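Local coordinates for chitin binding domain (Burkholderia pseudomallei, PDB 3UAM), which probably binds chitin or a related polysaccharide and, as a member of the AA10 lytic polysaccharide monooxygenase family, may cleave it oxidatively, at residues Thr130-Lys135 with Leu195-Val200. Numbering follows the deposited sequence.
With GOL (glycerol), chain I.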
# COMPACT_ATOMS: atom_id res chain seq x y z
N THR A 130 4.34 4.42 -3.11
CA THR A 130 3.37 5.00 -4.03
C THR A 130 2.03 5.09 -3.29
O THR A 130 1.71 4.21 -2.47
CB THR A 130 3.17 4.11 -5.27
OG1 THR A 130 4.40 4.04 -6.02
CG2 THR A 130 2.14 4.76 -6.16
N TYR A 131 1.30 6.17 -3.56
CA TYR A 131 -0.01 6.39 -2.97
C TYR A 131 -1.03 6.58 -4.09
O TYR A 131 -0.91 7.46 -4.90
CB TYR A 131 0.02 7.59 -2.03
CG TYR A 131 1.01 7.38 -0.91
CD1 TYR A 131 0.63 6.74 0.26
CD2 TYR A 131 2.34 7.80 -1.03
CE1 TYR A 131 1.52 6.53 1.29
CE2 TYR A 131 3.23 7.60 0.01
CZ TYR A 131 2.81 6.95 1.17
OH TYR A 131 3.66 6.70 2.23
N TRP A 132 -2.04 5.73 -4.08
CA TRP A 132 -3.10 5.69 -5.09
C TRP A 132 -4.42 6.06 -4.45
O TRP A 132 -4.69 5.70 -3.30
CB TRP A 132 -3.23 4.26 -5.67
CG TRP A 132 -1.94 3.68 -6.22
CD1 TRP A 132 -1.00 2.90 -5.54
CD2 TRP A 132 -1.41 3.83 -7.59
NE1 TRP A 132 0.04 2.55 -6.40
CE2 TRP A 132 -0.15 3.09 -7.63
CE3 TRP A 132 -1.85 4.47 -8.73
CZ2 TRP A 132 0.63 3.05 -8.77
CZ3 TRP A 132 -1.05 4.42 -9.87
CH2 TRP A 132 0.15 3.70 -9.90
N ILE A 133 -5.27 6.74 -5.22
CA ILE A 133 -6.51 7.28 -4.69
C ILE A 133 -7.66 6.86 -5.63
O ILE A 133 -7.51 6.84 -6.87
CB ILE A 133 -6.46 8.83 -4.55
CG1 ILE A 133 -7.70 9.37 -3.84
CG2 ILE A 133 -6.32 9.49 -5.91
CD1 ILE A 133 -7.80 9.05 -2.38
N THR A 134 -8.79 6.53 -5.01
CA THR A 134 -9.98 6.15 -5.72
C THR A 134 -10.51 7.35 -6.50
O THR A 134 -10.34 8.50 -6.11
CB THR A 134 -11.07 5.59 -4.78
OG1 THR A 134 -11.20 6.43 -3.61
CG2 THR A 134 -10.75 4.17 -4.33
N LYS A 135 -11.15 7.05 -7.61
CA LYS A 135 -11.73 8.07 -8.46
C LYS A 135 -12.99 8.64 -7.81
O LYS A 135 -13.69 7.93 -7.05
CB LYS A 135 -12.14 7.48 -9.80
CG LYS A 135 -11.05 6.78 -10.60
CD LYS A 135 -11.65 6.26 -11.90
CE LYS A 135 -10.61 5.52 -12.74
NZ LYS A 135 -11.26 4.69 -13.79
N LEU A 195 -4.66 3.86 -1.21
CA LEU A 195 -3.86 2.65 -1.20
C LEU A 195 -2.39 3.05 -1.13
O LEU A 195 -1.86 3.70 -2.04
CB LEU A 195 -4.12 1.82 -2.45
CG LEU A 195 -3.20 0.62 -2.66
CD1 LEU A 195 -3.40 -0.37 -1.52
CD2 LEU A 195 -3.47 -0.00 -4.03
N ALA A 196 -1.75 2.67 -0.03
CA ALA A 196 -0.33 2.97 0.16
C ALA A 196 0.44 1.68 -0.13
O ALA A 196 0.10 0.62 0.46
CB ALA A 196 -0.09 3.45 1.59
N VAL A 197 1.46 1.77 -1.00
CA VAL A 197 2.21 0.60 -1.46
C VAL A 197 3.72 0.81 -1.34
O VAL A 197 4.26 1.80 -1.85
CB VAL A 197 1.88 0.25 -2.93
CG1 VAL A 197 2.54 -1.07 -3.35
CG2 VAL A 197 0.37 0.20 -3.14
N TRP A 198 4.40 -0.15 -0.72
CA TRP A 198 5.84 -0.13 -0.48
C TRP A 198 6.54 -1.17 -1.32
O TRP A 198 6.39 -2.35 -1.05
CB TRP A 198 6.05 -0.40 1.00
CG TRP A 198 7.49 -0.58 1.44
CD1 TRP A 198 8.59 0.14 1.03
CD2 TRP A 198 7.99 -1.52 2.42
NE1 TRP A 198 9.72 -0.30 1.67
CE2 TRP A 198 9.42 -1.28 2.53
CE3 TRP A 198 7.40 -2.46 3.25
CZ2 TRP A 198 10.22 -2.01 3.36
CZ3 TRP A 198 8.22 -3.19 4.10
CH2 TRP A 198 9.61 -2.96 4.15
N ASP A 199 7.30 -0.74 -2.34
CA ASP A 199 7.96 -1.62 -3.33
C ASP A 199 9.38 -2.00 -2.89
O ASP A 199 10.23 -1.12 -2.63
CB ASP A 199 8.14 -0.95 -4.69
CG ASP A 199 6.88 -0.84 -5.52
OD1 ASP A 199 5.76 -1.14 -5.04
OD2 ASP A 199 7.04 -0.43 -6.70
N VAL A 200 9.65 -3.30 -2.88
CA VAL A 200 10.94 -3.83 -2.48
C VAL A 200 11.82 -4.01 -3.72
O VAL A 200 11.41 -4.67 -4.70
CB VAL A 200 10.77 -5.17 -1.74
CG1 VAL A 200 12.13 -5.77 -1.36
CG2 VAL A 200 9.88 -4.99 -0.51
C1 GOL I . 3.06 -1.26 -6.80
O1 GOL I . 4.15 -1.99 -6.34
C2 GOL I . 3.36 0.19 -6.93
O2 GOL I . 2.02 0.69 -6.94
C3 GOL I . 4.09 0.57 -8.22
O3 GOL I . 5.38 -0.01 -8.38
O HOH W 1 5.11 1.42 -4.36
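With CG of Trp132 anti to its carbonyl carbon (chi1 -54°) and chi2 at 91°, the CD1-NE1 edge of the indole turns toward Leu195 and Val197. Val197 CG2 meets that edge near the ring plane, 3.9 Å from Trp132 CD1, and Leu195 CD2 reaches the same CD1 at 4.1 Å. Thr130 CG2 lies 2.9 Å above the indole plane, toward the rim of one face. On the other side of the sheet Ala196 CB touches the Tyr131 ring obliquely, 3.5 Å from CE1, while Tyr131 OH hydrogen-bonds to His181 and Trp118. The pairing is antiparallel, strand 126-133 against 190-200 in the core beta-sandwich of the LPMO fold: Thr130-Val197 and Trp132-Leu195 are hydrogen-bonded pairs flanking the non-hydrogen-bonded Tyr131-Ala196, where Tyr131 CA-H also meets Leu195 O. Trp132 N to Leu195 O (2.9 Å) is nearly straight at 169°. At the Thr130-Val197 pair a water donates to Val197 O (2.7 Å), which already accepts Thr130 N, and, weakly, to Asp199 OD1; it also hydrogen-bonds to Thr130 OG1. Glycerol, probably from the crystallisation liquor, lies over Val197 CG1 and accepts a bent hydrogen bond from Trp132 NE1 through O2 (2.8 Å); Arg128 salt-bridges Asp199.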